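Local coordinates for protein hypothetical glycoside hydrolase (Parabacteroides distasonis, PDB 3TAW) that is a hypothetical glycoside hydrolase, probably with a five-bladed beta-propeller fold, whose function is not established, at residues 169-174 against 227-232. Numbering follows the deposited sequence.
Sequences GKFKDE and GELLKL. With EDO (1,2-ethanediol), chain K; EDO (1,2-ethanediol), chain L.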
# COMPACT_ATOMS: atom_id res chain seq x y z
N GLY A 169 15.28 19.77 -1.75
CA GLY A 169 14.33 19.57 -0.66
C GLY A 169 12.96 20.18 -0.87
O GLY A 169 12.21 20.35 0.08
N LYS A 170 12.62 20.48 -2.12
CA LYS A 170 11.37 21.17 -2.43
C LYS A 170 10.14 20.53 -1.79
O LYS A 170 9.27 21.24 -1.29
CB LYS A 170 11.17 21.25 -3.95
CG LYS A 170 9.92 22.04 -4.36
CD LYS A 170 9.94 22.42 -5.84
CE LYS A 170 8.72 23.27 -6.24
NZ LYS A 170 8.88 23.79 -7.64
N PHE A 171 10.07 19.21 -1.79
CA PHE A 171 8.89 18.49 -1.31
C PHE A 171 9.06 17.84 0.05
O PHE A 171 8.19 17.09 0.47
CB PHE A 171 8.48 17.45 -2.34
CG PHE A 171 8.15 18.05 -3.67
CD1 PHE A 171 6.92 18.68 -3.86
CD2 PHE A 171 9.06 18.03 -4.71
CE1 PHE A 171 6.59 19.27 -5.07
CE2 PHE A 171 8.75 18.60 -5.93
CZ PHE A 171 7.51 19.24 -6.11
N LYS A 172 10.16 18.15 0.74
CA LYS A 172 10.50 17.45 2.00
C LYS A 172 9.47 17.67 3.12
O LYS A 172 9.36 16.84 4.03
CB LYS A 172 11.91 17.83 2.48
CG LYS A 172 12.00 19.16 3.18
CD LYS A 172 13.47 19.55 3.45
CE LYS A 172 13.55 20.81 4.28
NZ LYS A 172 12.95 20.61 5.64
N ASP A 173 8.68 18.73 3.04
CA ASP A 173 7.67 19.04 4.04
C ASP A 173 6.25 18.99 3.48
O ASP A 173 5.31 19.45 4.11
CB ASP A 173 7.98 20.42 4.67
CG ASP A 173 9.31 20.43 5.42
OD1 ASP A 173 9.57 19.50 6.20
OD2 ASP A 173 10.11 21.38 5.25
N GLU A 174 6.10 18.41 2.30
CA GLU A 174 4.79 18.20 1.71
C GLU A 174 4.21 16.91 2.24
O GLU A 174 4.97 15.99 2.59
CB GLU A 174 4.92 18.12 0.18
CG GLU A 174 5.20 19.49 -0.43
CD GLU A 174 4.04 20.44 -0.23
OE1 GLU A 174 2.95 20.13 -0.74
OE2 GLU A 174 4.21 21.47 0.46
N GLY A 227 7.29 23.24 -12.53
CA GLY A 227 7.97 22.66 -11.38
C GLY A 227 7.03 22.14 -10.30
O GLY A 227 7.45 21.94 -9.17
N GLU A 228 5.76 21.93 -10.67
CA GLU A 228 4.75 21.35 -9.78
C GLU A 228 4.70 19.84 -10.01
O GLU A 228 5.21 19.35 -11.01
CB GLU A 228 3.37 21.93 -10.08
CG GLU A 228 3.32 23.44 -10.28
CD GLU A 228 1.95 23.92 -10.75
OE1 GLU A 228 1.69 23.93 -11.99
OE2 GLU A 228 1.15 24.29 -9.88
N LEU A 229 4.09 19.10 -9.08
CA LEU A 229 3.94 17.64 -9.26
C LEU A 229 3.09 17.32 -10.49
O LEU A 229 1.99 17.85 -10.66
CB LEU A 229 3.33 17.00 -8.03
CG LEU A 229 4.16 17.03 -6.76
CD1 LEU A 229 3.31 16.55 -5.57
CD2 LEU A 229 5.45 16.19 -6.89
N LEU A 230 3.62 16.43 -11.33
CA LEU A 230 2.92 15.97 -12.51
C LEU A 230 1.82 14.98 -12.11
O LEU A 230 2.09 13.97 -11.45
CB LEU A 230 3.92 15.30 -13.45
CG LEU A 230 3.39 14.95 -14.82
CD1 LEU A 230 3.24 16.26 -15.70
CD2 LEU A 230 4.27 13.87 -15.47
N LYS A 231 0.60 15.25 -12.57
CA LYS A 231 -0.53 14.37 -12.30
C LYS A 231 -0.72 13.40 -13.45
O LYS A 231 -1.18 13.78 -14.52
CB LYS A 231 -1.80 15.20 -12.09
CG LYS A 231 -1.77 16.06 -10.82
CD LYS A 231 -2.95 17.03 -10.82
CE LYS A 231 -2.75 18.16 -9.84
NZ LYS A 231 -3.86 19.17 -9.97
N LEU A 232 -0.38 12.12 -13.25
CA LEU A 232 -0.57 11.11 -14.30
C LEU A 232 -2.05 10.82 -14.55
O LEU A 232 -2.49 10.63 -15.70
CB LEU A 232 0.16 9.81 -13.91
CG LEU A 232 1.66 9.79 -14.23
CD1 LEU A 232 2.44 10.88 -13.54
CD2 LEU A 232 2.25 8.40 -13.87
C1 EDO K . 8.01 14.37 1.41
O1 EDO K . 6.86 14.22 2.22
C2 EDO K . 9.15 13.38 1.71
O2 EDO K . 9.04 12.08 1.12
C1 EDO L . 12.04 16.24 7.85
O1 EDO L . 12.36 15.08 7.07
C2 EDO L . 12.15 17.50 7.01
O2 EDO L . 13.49 17.73 6.57
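K170 reaches G227 because its CG stands anti to the backbone N (chi1 -176°) and the rest of the chain runs out extended. F171 turns the other way at its first torsion: CG is anti to the carbonyl carbon, which sends the ring toward L229. K170 NZ donates to G227 O at 2.8 Å. It approaches from above the carbonyl plane, 40° out of it. G227 O also lies at the edge of the F171 ring, 4.1 Å from CZ. The ring is layered between two aliphatic groups. L229 CD2 sits over one face in a CH-pi contact, 4.0 Å from the centroid of the F171 ring. L229 CG touches the ring rim, 3.7 Å from F171 CE1. K170 CG lies over the opposite face, displaced toward the rim. L223 also packs on F171, while L229 rests on Y209 and W203 of neighbouring strands.

Residues 169-174 form two overlapping type I turns. The first is closed by K172 N to G169 O at 3.1 Å. K172 NZ makes a salt bridge to D173 OD2 at 3.0 Å. D173 OD1 pairs with R144, and K172 O accepts from R144 NE, tying the turns to strand 143-150. One 1,2-ethanediol, probably from the crystallisation liquor, donates from O1 to E174 O. K172 NZ bonds weakly to O2 of another.

The contact joins the loop before strand 179-186 to the loop before strand 244-254, two parallel neighbours in one sheet. It is small, with 170 Å² buried. The link is one polar bond, from an ammonium to a neutral main-chain carbonyl and off its lone-pair direction, and one apolar face contact on a buried phenylalanine, with no charge pairing between the segments.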